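Local atomic coordinates of probable glutamine synthetase (Pseudomonas aeruginosa, PDB entry 4HPP), a protein that belongs to the glutamine synthetase family, pairing an N-terminal beta domain with a larger catalytic domain, and assembles from six chains. Residues 6-11 and 86-91. Sequence-based numbering, arbitrary orientation.
Sequences PVRLVS and APALDY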
ATOM      1  N   PRO A   6      24.276   4.031  12.399  1.00 60.44           N
ATOM      2  CA  PRO A   6      25.148   4.272  11.237  1.00 49.85           C
ATOM      3  C   PRO A   6      26.273   5.222  11.593  1.00 45.50           C
ATOM      4  O   PRO A   6      26.105   6.102  12.440  1.00 54.70           O
ATOM      5  CB  PRO A   6      24.217   4.942  10.231  1.00 51.08           C
ATOM      6  CG  PRO A   6      22.847   4.930  10.831  1.00 50.35           C
ATOM      7  CD  PRO A   6      22.850   4.066  12.030  1.00 54.31           C
ATOM      8  N   VAL A   7      27.441   5.042  11.015  1.00 37.99           N
ATOM      9  CA  VAL A   7      28.547   5.918  11.379  1.00 37.53           C
ATOM     10  C   VAL A   7      28.296   7.299  10.765  1.00 39.64           C
ATOM     11  O   VAL A   7      27.734   7.405   9.684  1.00 52.98           O
ATOM     12  CB  VAL A   7      29.947   5.240  11.075  1.00 39.15           C
ATOM     13  CG1 VAL A   7      31.096   6.211  10.984  1.00 33.07           C
ATOM     14  CG2 VAL A   7      30.308   4.220  12.162  1.00 42.68           C
ATOM     15  N   ARG A   8      28.636   8.368  11.468  1.00 44.60           N
ATOM     16  CA  ARG A   8      28.545   9.678  10.883  1.00 45.97           C
ATOM     17  C   ARG A   8      29.825   9.860  10.094  1.00 48.20           C
ATOM     18  O   ARG A   8      30.924   9.724  10.670  1.00 44.31           O
ATOM     19  CB  ARG A   8      28.412  10.746  11.968  1.00 47.39           C
ATOM     20  CG  ARG A   8      28.563  12.181  11.448  1.00 54.56           C
ATOM     21  CD  ARG A   8      28.401  13.121  12.617  1.00 53.04           C
ATOM     22  NE  ARG A   8      28.332  14.542  12.294  1.00 55.05           N
ATOM     23  CZ  ARG A   8      27.281  15.324  12.566  1.00 54.43           C
ATOM     24  NH1 ARG A   8      26.197  14.807  13.129  1.00 44.03           N
ATOM     25  NH2 ARG A   8      27.309  16.635  12.280  1.00 52.39           N
ATOM     26  N   LEU A   9      29.674  10.147   8.789  1.00 46.00           N
ATOM     27  CA  LEU A   9      30.801  10.445   7.884  1.00 39.87           C
ATOM     28  C   LEU A   9      31.035  11.965   7.729  1.00 45.89           C
ATOM     29  O   LEU A   9      30.098  12.753   7.656  1.00 47.13           O
ATOM     30  CB  LEU A   9      30.615   9.749   6.540  1.00 35.09           C
ATOM     31  CG  LEU A   9      30.326   8.232   6.761  1.00 41.74           C
ATOM     32  CD1 LEU A   9      29.882   7.520   5.468  1.00 37.64           C
ATOM     33  CD2 LEU A   9      31.498   7.437   7.395  1.00 35.71           C
ATOM     34  N   VAL A  10      32.298  12.379   7.716  1.00 43.29           N
ATOM     35  CA  VAL A  10      32.603  13.750   7.449  1.00 40.39           C
ATOM     36  C   VAL A  10      33.233  13.820   6.067  1.00 41.64           C
ATOM     37  O   VAL A  10      34.146  13.054   5.778  1.00 46.76           O
ATOM     38  CB  VAL A  10      33.568  14.320   8.526  1.00 39.55           C
ATOM     39  CG1 VAL A  10      33.968  15.719   8.122  1.00 35.94           C
ATOM     40  CG2 VAL A  10      32.854  14.366   9.865  1.00 38.47           C
ATOM     41  N   SER A  11      32.747  14.709   5.210  1.00 39.35           N
ATOM     42  CA  SER A  11      33.416  14.922   3.945  1.00 41.05           C
ATOM     43  C   SER A  11      34.388  16.099   3.919  1.00 43.52           C
ATOM     44  O   SER A  11      34.147  17.113   4.527  1.00 50.27           O
ATOM     45  CB  SER A  11      32.391  15.084   2.824  1.00 43.89           C
ATOM     46  OG  SER A  11      31.964  13.831   2.306  1.00 46.82           O
ATOM     47  N   ALA A  86      17.759  10.391   8.024  1.00 44.94           N
ATOM     48  CA  ALA A  86      18.839  10.679   7.066  1.00 44.84           C
ATOM     49  C   ALA A  86      20.129  11.097   7.755  1.00 43.14           C
ATOM     50  O   ALA A  86      20.126  11.620   8.826  1.00 50.93           O
ATOM     51  CB  ALA A  86      18.421  11.698   6.021  1.00 46.60           C
ATOM     52  N   PRO A  87      21.251  10.838   7.127  1.00 44.83           N
ATOM     53  CA  PRO A  87      22.450  11.134   7.877  1.00 40.39           C
ATOM     54  C   PRO A  87      22.603  12.662   8.016  1.00 43.35           C
ATOM     55  O   PRO A  87      22.123  13.422   7.170  1.00 36.65           O
ATOM     56  CB  PRO A  87      23.571  10.558   6.983  1.00 43.73           C
ATOM     57  CG  PRO A  87      22.862   9.701   5.900  1.00 42.83           C
ATOM     58  CD  PRO A  87      21.506  10.318   5.754  1.00 43.71           C
ATOM     59  N   ALA A  88      23.263  13.126   9.086  1.00 41.00           N
ATOM     60  CA  ALA A  88      23.654  14.503   9.077  1.00 42.32           C
ATOM     61  C   ALA A  88      24.387  14.760   7.727  1.00 39.09           C
ATOM     62  O   ALA A  88      24.869  13.832   7.090  1.00 38.77           O
ATOM     63  CB  ALA A  88      24.548  14.812  10.263  1.00 36.81           C
ATOM     64  N   LEU A  89      24.427  16.013   7.314  1.00 38.42           N
ATOM     65  CA  LEU A  89      25.315  16.497   6.317  1.00 38.17           C
ATOM     66  C   LEU A  89      26.472  17.152   6.994  1.00 37.80           C
ATOM     67  O   LEU A  89      26.315  18.190   7.605  1.00 51.52           O
ATOM     68  CB  LEU A  89      24.569  17.533   5.500  1.00 39.06           C
ATOM     69  CG  LEU A  89      25.342  18.058   4.268  1.00 44.18           C
ATOM     70  CD1 LEU A  89      25.678  16.986   3.224  1.00 44.94           C
ATOM     71  CD2 LEU A  89      24.564  19.199   3.620  1.00 42.72           C
ATOM     72  N   ASP A  90      27.642  16.575   6.887  1.00 41.81           N
ATOM     73  CA  ASP A  90      28.786  17.110   7.586  1.00 39.21           C
ATOM     74  C   ASP A  90      29.993  17.159   6.703  1.00 36.61           C
ATOM     75  O   ASP A  90      30.459  16.132   6.250  1.00 40.88           O
ATOM     76  CB  ASP A  90      29.077  16.242   8.794  1.00 36.86           C
ATOM     77  CG  ASP A  90      29.954  16.920   9.791  1.00 44.98           C
ATOM     78  OD1 ASP A  90      30.675  17.912   9.414  1.00 40.41           O
ATOM     79  OD2 ASP A  90      29.916  16.449  10.970  1.00 46.59           O
ATOM     80  N   TYR A  91      30.520  18.346   6.450  1.00 34.48           N
ATOM     81  CA  TYR A  91      31.698  18.452   5.555  1.00 38.38           C
ATOM     82  C   TYR A  91      32.373  19.794   5.765  1.00 38.84           C
ATOM     83  O   TYR A  91      31.760  20.708   6.300  1.00 44.66           O
ATOM     84  CB  TYR A  91      31.291  18.319   4.040  1.00 38.27           C
ATOM     85  CG  TYR A  91      30.440  19.476   3.605  1.00 35.69           C
ATOM     86  CD1 TYR A  91      31.004  20.675   3.176  1.00 39.22           C
ATOM     87  CD2 TYR A  91      29.057  19.385   3.642  1.00 31.58           C
ATOM     88  CE1 TYR A  91      30.186  21.755   2.768  1.00 38.80           C
ATOM     89  CE2 TYR A  91      28.238  20.434   3.224  1.00 35.25           C
ATOM     90  CZ  TYR A  91      28.804  21.631   2.811  1.00 41.15           C
ATOM     91  OH  TYR A  91      27.962  22.680   2.462  1.00 42.32           O
TER
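Arg8 reaches across to Asp90 and points both NE and NH2 at one oxygen of its carboxylate: NE lies 2.8 Å from OD2 in a salt bridge, and NH2 lies 2.9 Å from that same OD2. The oxygen sits in the guanidinium plane, but the carboxylate is turned 87° against it, and NE takes the anti lone pair of OD2 while NH2 comes from above the carboxylate plane. Both charges have second partners in the same chain, Glu79 for Arg8 and Arg75 for Asp90, a chain of alternating charges that would be expected to favour the ionised forms. Ser11 N donates to Asp90 O at 2.9 Å, nearly straight at 168°. This is where strands 9-15 and 89-97 come together as parallel neighbours in the mixed sheet of the glutamine synthetase N-terminal domain, with Ser11 bridged to Tyr91. The segments splay apart before that point, and Arg8, with CG anti to the backbone N (chi1 170°) and its chain extended from CG to NE, spans the wider gap. The Ala88 methyl lies over one face of the guanidinium, nearer NH1 than the central CZ, its CB 3.3 Å from Arg8 NH1. Val10 lays CG2 against the carboxylate, 3.8 Å from Asp90 OD2. On the sheet face shared by Ser11 and Tyr91 their CB atoms meet at 3.6 Å, while the phenol end of Tyr91 turns from segment 6-11 and its hydroxyl hydrogen-bonds Asn204.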